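Local coordinates for protein naphthalene dioxygenase small subunit (Rhodococcus sp., PDB 2B1X) that forms the small (beta) subunit of a Rieske non-heme iron oxygenase that dihydroxylates naphthalene, probably with a mainly structural part in the six-chain assembly, at residues Leu37-Leu42 / Val141-Gly146; Glu24-Asp27 / Glu33-Ala36. One frame throughout, in Å; residues are numbered along the deposited sequence.

Contact 1 of 2, residues Leu37-Leu42 / Val141-Gly146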
loop_
_atom_site.group_PDB
_atom_site.type_symbol
_atom_site.label_atom_id
_atom_site.label_comp_id
_atom_site.label_asym_id
_atom_site.label_seq_id
_atom_site.Cartn_x
_atom_site.Cartn_y
_atom_site.Cartn_z
ATOM N N LEU B 37 31.896 18.222 2.113
ATOM C CA LEU B 37 31.558 18.658 0.757
ATOM C C LEU B 37 30.810 19.978 0.734
ATOM O O LEU B 37 30.476 20.499 -0.336
ATOM C CB LEU B 37 30.726 17.595 0.028
ATOM C CG LEU B 37 31.308 16.190 -0.031
ATOM C CD1 LEU B 37 30.283 15.229 -0.663
ATOM C CD2 LEU B 37 32.637 16.184 -0.771
ATOM N N VAL B 38 30.535 20.533 1.905
ATOM C CA VAL B 38 29.711 21.723 1.913
ATOM C C VAL B 38 30.496 22.964 2.196
ATOM O O VAL B 38 31.574 22.948 2.760
ATOM C CB VAL B 38 28.446 21.651 2.839
ATOM C CG1 VAL B 38 27.662 20.338 2.607
ATOM C CG2 VAL B 38 28.827 21.855 4.307
ATOM N N THR B 39 29.900 24.051 1.788
ATOM C CA THR B 39 30.532 25.322 1.804
ATOM C C THR B 39 30.204 26.048 3.116
ATOM O O THR B 39 29.231 25.725 3.819
ATOM C CB THR B 39 30.016 26.038 0.543
ATOM O OG1 THR B 39 31.099 26.703 -0.114
ATOM C CG2 THR B 39 28.965 27.080 0.872
ATOM N N GLU B 40 31.048 27.016 3.443
ATOM C CA GLU B 40 30.921 27.816 4.656
ATOM C C GLU B 40 29.617 28.673 4.682
ATOM O O GLU B 40 29.050 28.925 5.743
ATOM C CB GLU B 40 32.184 28.682 4.792
ATOM C CG GLU B 40 33.526 27.991 4.387
ATOM C CD GLU B 40 33.751 27.671 2.861
ATOM O OE1 GLU B 40 33.209 28.339 1.951
ATOM O OE2 GLU B 40 34.518 26.724 2.541
ATOM N N ASP B 41 29.152 29.104 3.505
ATOM C CA ASP B 41 27.891 29.834 3.373
ATOM C C ASP B 41 26.733 28.926 2.884
ATOM O O ASP B 41 25.771 29.410 2.272
ATOM C CB ASP B 41 28.055 31.072 2.466
ATOM C CG ASP B 41 28.495 30.721 1.031
ATOM O OD1 ASP B 41 29.254 29.753 0.825
ATOM O OD2 ASP B 41 28.116 31.368 0.023
ATOM N N LEU B 42 26.824 27.623 3.179
ATOM C CA LEU B 42 25.768 26.659 2.796
ATOM C C LEU B 42 24.375 27.174 3.114
ATOM O O LEU B 42 24.130 27.715 4.207
ATOM C CB LEU B 42 25.970 25.283 3.461
ATOM C CG LEU B 42 24.819 24.259 3.300
ATOM C CD1 LEU B 42 24.851 23.609 1.915
ATOM C CD2 LEU B 42 24.845 23.169 4.378
ATOM N N VAL B 141 23.691 24.805 -6.185
ATOM C CA VAL B 141 24.812 25.617 -6.656
ATOM C C VAL B 141 26.070 24.913 -6.168
ATOM O O VAL B 141 26.265 24.726 -4.969
ATOM C CB VAL B 141 24.720 27.078 -6.161
ATOM C CG1 VAL B 141 25.949 27.927 -6.623
ATOM C CG2 VAL B 141 23.417 27.688 -6.656
ATOM N N LEU B 142 26.886 24.486 -7.122
ATOM C CA LEU B 142 28.199 23.910 -6.835
ATOM C C LEU B 142 29.302 24.921 -7.156
ATOM O O LEU B 142 29.206 25.656 -8.143
ATOM C CB LEU B 142 28.401 22.647 -7.665
ATOM C CG LEU B 142 28.096 21.276 -7.057
ATOM C CD1 LEU B 142 27.055 21.277 -5.918
ATOM C CD2 LEU B 142 27.738 20.302 -8.161
ATOM N N ARG B 143 30.345 24.941 -6.327
ATOM C CA ARG B 143 31.478 25.840 -6.484
ATOM C C ARG B 143 32.749 25.030 -6.639
ATOM O O ARG B 143 32.976 24.105 -5.865
ATOM C CB ARG B 143 31.626 26.728 -5.253
ATOM C CG ARG B 143 30.684 27.904 -5.227
ATOM C CD ARG B 143 31.333 29.201 -4.785
ATOM N NE ARG B 143 31.427 29.259 -3.339
ATOM C CZ ARG B 143 30.540 29.821 -2.524
ATOM N NH1 ARG B 143 29.457 30.417 -2.994
ATOM N NH2 ARG B 143 30.760 29.795 -1.217
ATOM N N ARG B 144 33.583 25.380 -7.622
ATOM C CA ARG B 144 34.906 24.764 -7.766
ATOM C C ARG B 144 35.733 24.998 -6.516
ATOM O O ARG B 144 35.688 26.071 -5.935
ATOM C CB ARG B 144 35.658 25.318 -8.980
ATOM C CG ARG B 144 35.283 24.665 -10.294
ATOM C CD ARG B 144 36.367 24.765 -11.355
ATOM N NE ARG B 144 35.826 24.722 -12.714
ATOM C CZ ARG B 144 35.606 23.603 -13.401
ATOM N NH1 ARG B 144 35.869 22.409 -12.856
ATOM N NH2 ARG B 144 35.117 23.682 -14.640
ATOM N N ALA B 145 36.452 23.971 -6.090
ATOM C CA ALA B 145 37.326 24.053 -4.923
ATOM C C ALA B 145 38.437 23.053 -5.145
ATOM O O ALA B 145 38.204 21.845 -5.146
ATOM C CB ALA B 145 36.563 23.747 -3.634
ATOM N N GLY B 146 39.644 23.567 -5.380
ATOM C CA GLY B 146 40.762 22.736 -5.784
ATOM C C GLY B 146 40.447 22.032 -7.084
ATOM O O GLY B 146 40.084 22.674 -8.073
HETATM O O HOH W 1 33.357 28.408 -0.760
#
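Arg143 reaches from the strand 132-145 to the turn that follows the short strand 38-39, and its guanidinium meets the carboxylate of Asp41. The two side chains come from opposite directions, and their carboxylate and guanidinium planes are nearly coplanar, 24° apart, with the acid at the edge of the guanidinium. The pair forms a salt bridge in which Arg143 NH1 donates a weak hydrogen bond to Asp41 OD2 at 3.4 Å; the position of Asp41 OD1, near NH2, is uncertain in the model. Bends at chi2 (-137°) and chi3 (-81°) carry the arginine chain across to the turn.

The more enclosed part of the contact lies at Thr39, a buried residue whose side chain crosses that of Arg143 at about a right angle; its OG1 is 3.3 Å from Arg143 NH2. Ala152 of the strand 148-158 touches both side chains. Glu112 of the strand 112-124 forms a second salt bridge with NH1, so the guanidinium is shared between two acids, which would help to fix its rotation and probably stabilise its charge.

Toward solvent the contact becomes looser and water takes over. One water, in the plane of the guanidinium, accepts from Arg143 NH2 at 3.0 Å, donates to Glu40 OE1 at 2.7 Å and lies 2.9 Å from Thr39 OG1. It thereby joins Glu40, whose OE1 stays 4.3 Å from Arg143 NH2, to the arginine without a salt bridge.

The acceptor side is shaped by a type I beta turn, closed by the hydrogen bond from Leu42 N to Thr39 O at 3.1 Å. An arginine on a sheet strand thus holds a turn at the corner of the curved sheet of an NTF2-like fold.

Contact 2 of 2, residues Glu24-Asp27 / Glu33-Ala36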
loop_
_atom_site.group_PDB
_atom_site.type_symbol
_atom_site.label_atom_id
_atom_site.label_comp_id
_atom_site.label_asym_id
_atom_site.label_seq_id
_atom_site.Cartn_x
_atom_site.Cartn_y
_atom_site.Cartn_z
ATOM N N GLU B 24 26.458 8.317 -2.748
ATOM C CA GLU B 24 27.116 7.147 -2.173
ATOM C C GLU B 24 27.494 7.320 -0.717
ATOM O O GLU B 24 27.267 6.414 0.092
ATOM C CB GLU B 24 28.362 6.757 -2.988
ATOM C CG GLU B 24 29.081 5.520 -2.466
ATOM C CD GLU B 24 30.391 5.256 -3.172
ATOM O OE1 GLU B 24 30.384 5.071 -4.401
ATOM O OE2 GLU B 24 31.448 5.243 -2.502
ATOM N N LEU B 25 28.102 8.460 -0.384
ATOM C CA LEU B 25 28.437 8.780 1.004
ATOM C C LEU B 25 27.171 8.773 1.858
ATOM O O LEU B 25 27.148 8.138 2.914
ATOM C CB LEU B 25 29.132 10.151 1.102
ATOM C CG LEU B 25 30.573 10.377 0.607
ATOM C CD1 LEU B 25 31.053 11.798 0.960
ATOM C CD2 LEU B 25 31.568 9.362 1.213
ATOM N N LEU B 26 26.118 9.456 1.403
ATOM C CA LEU B 26 24.868 9.502 2.179
ATOM C C LEU B 26 24.301 8.092 2.384
ATOM O O LEU B 26 23.904 7.727 3.490
ATOM C CB LEU B 26 23.796 10.374 1.479
ATOM C CG LEU B 26 23.608 11.873 1.835
ATOM C CD1 LEU B 26 24.474 12.375 2.976
ATOM C CD2 LEU B 26 23.787 12.782 0.628
ATOM N N ASP B 27 24.290 7.293 1.329
ATOM C CA ASP B 27 23.721 5.947 1.450
ATOM C C ASP B 27 24.608 5.007 2.291
ATOM O O ASP B 27 24.182 3.936 2.661
ATOM C CB ASP B 27 23.399 5.345 0.073
ATOM C CG ASP B 27 22.369 6.177 -0.708
ATOM O OD1 ASP B 27 21.542 6.875 -0.058
ATOM O OD2 ASP B 27 22.331 6.205 -1.963
ATOM N N GLU B 33 32.113 12.705 6.400
ATOM C CA GLU B 33 32.675 12.893 5.061
ATOM C C GLU B 33 31.812 13.780 4.182
ATOM O O GLU B 33 32.336 14.601 3.459
ATOM C CB GLU B 33 32.896 11.555 4.359
ATOM C CG GLU B 33 33.988 10.728 5.015
ATOM C CD GLU B 33 34.412 9.536 4.176
ATOM O OE1 GLU B 33 34.638 9.700 2.947
ATOM O OE2 GLU B 33 34.524 8.427 4.752
ATOM N N TRP B 34 30.496 13.592 4.238
ATOM C CA TRP B 34 29.580 14.415 3.462
ATOM C C TRP B 34 29.695 15.883 3.896
ATOM O O TRP B 34 29.690 16.795 3.056
ATOM C CB TRP B 34 28.141 13.923 3.616
ATOM C CG TRP B 34 27.159 14.762 2.851
ATOM C CD1 TRP B 34 26.783 14.616 1.532
ATOM C CD2 TRP B 34 26.455 15.891 3.338
ATOM N NE1 TRP B 34 25.871 15.585 1.192
ATOM C CE2 TRP B 34 25.654 16.386 2.279
ATOM C CE3 TRP B 34 26.400 16.538 4.577
ATOM C CZ2 TRP B 34 24.802 17.500 2.425
ATOM C CZ3 TRP B 34 25.564 17.669 4.713
ATOM C CH2 TRP B 34 24.781 18.126 3.644
ATOM N N LEU B 35 29.800 16.107 5.205
ATOM C CA LEU B 35 29.871 17.459 5.728
ATOM C C LEU B 35 31.051 18.256 5.132
ATOM O O LEU B 35 30.954 19.463 4.969
ATOM C CB LEU B 35 29.908 17.445 7.263
ATOM C CG LEU B 35 29.582 18.774 7.961
ATOM C CD1 LEU B 35 28.170 19.275 7.592
ATOM C CD2 LEU B 35 29.761 18.658 9.467
ATOM N N ALA B 36 32.135 17.558 4.781
ATOM C CA ALA B 36 33.298 18.165 4.153
ATOM C C ALA B 36 33.016 18.650 2.709
ATOM O O ALA B 36 33.806 19.412 2.152
ATOM C CB ALA B 36 34.492 17.195 4.179
#
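Leu26 and Trp34 supply the aromatic part of this contact between the end of the helix 10-27 and the short helix 31-35. Leu26 CD1 makes a CH-pi contact over one face of the indole, 3.7 Å from the centroid of the five-membered ring and 20° off its normal. The other methyl, CD2, sits 3.5 Å from Trp34 NE1, so the branched end of the leucine spans the pyrrole part of the ring. With CG anti to the backbone N (chi1 179°), the tryptophan swings its indole out so that one face meets Leu26.

Van der Waals packing by Leu25, which points at the second helix, is against backbone and side-chain atoms, polar ones included. Its CD1 lies 3.8 Å from the backbone N of Trp34 and 4.5 Å from Trp34 CB, while CD2 rests against Glu33, 3.5 Å from OE1. The Glu33 chain, extended beyond CG, crosses Leu25 at about a right angle on the more exposed side.

Polar bonds do not bridge the two segments. Trp34 NE1 instead donates to Glu22 OE2, one turn before Leu26 on the helix 10-27, so the indole is tied to that helix by both its face and its N-H. Ile171 touches both Leu26 and Trp34, and Met74 of the helix 71-81 also packs on the tryptophan. The two helices, joined by a short loop, pack in the helical part of the NTF2-like cone.

From the N terminus, the helix 10-27 comes first, and contact 2 closes the short loop between it and the helix 31-35. The chain then enters the strand 38-39, where contact 1 opens; its partner comes 99 residues later, after the helix 71-81 and much of the sheet. The two contacts therefore stand in series, neither enclosing nor crossing the other. They nevertheless touch, for Leu37 CD1 of contact 1 packs 3.9 Å from Leu25 CD1 of contact 2. As an example of combining short- and long-range closure, contact 2 joins two helices, contact 1 ties the following turn to the sheet, and the leucine pair connects them.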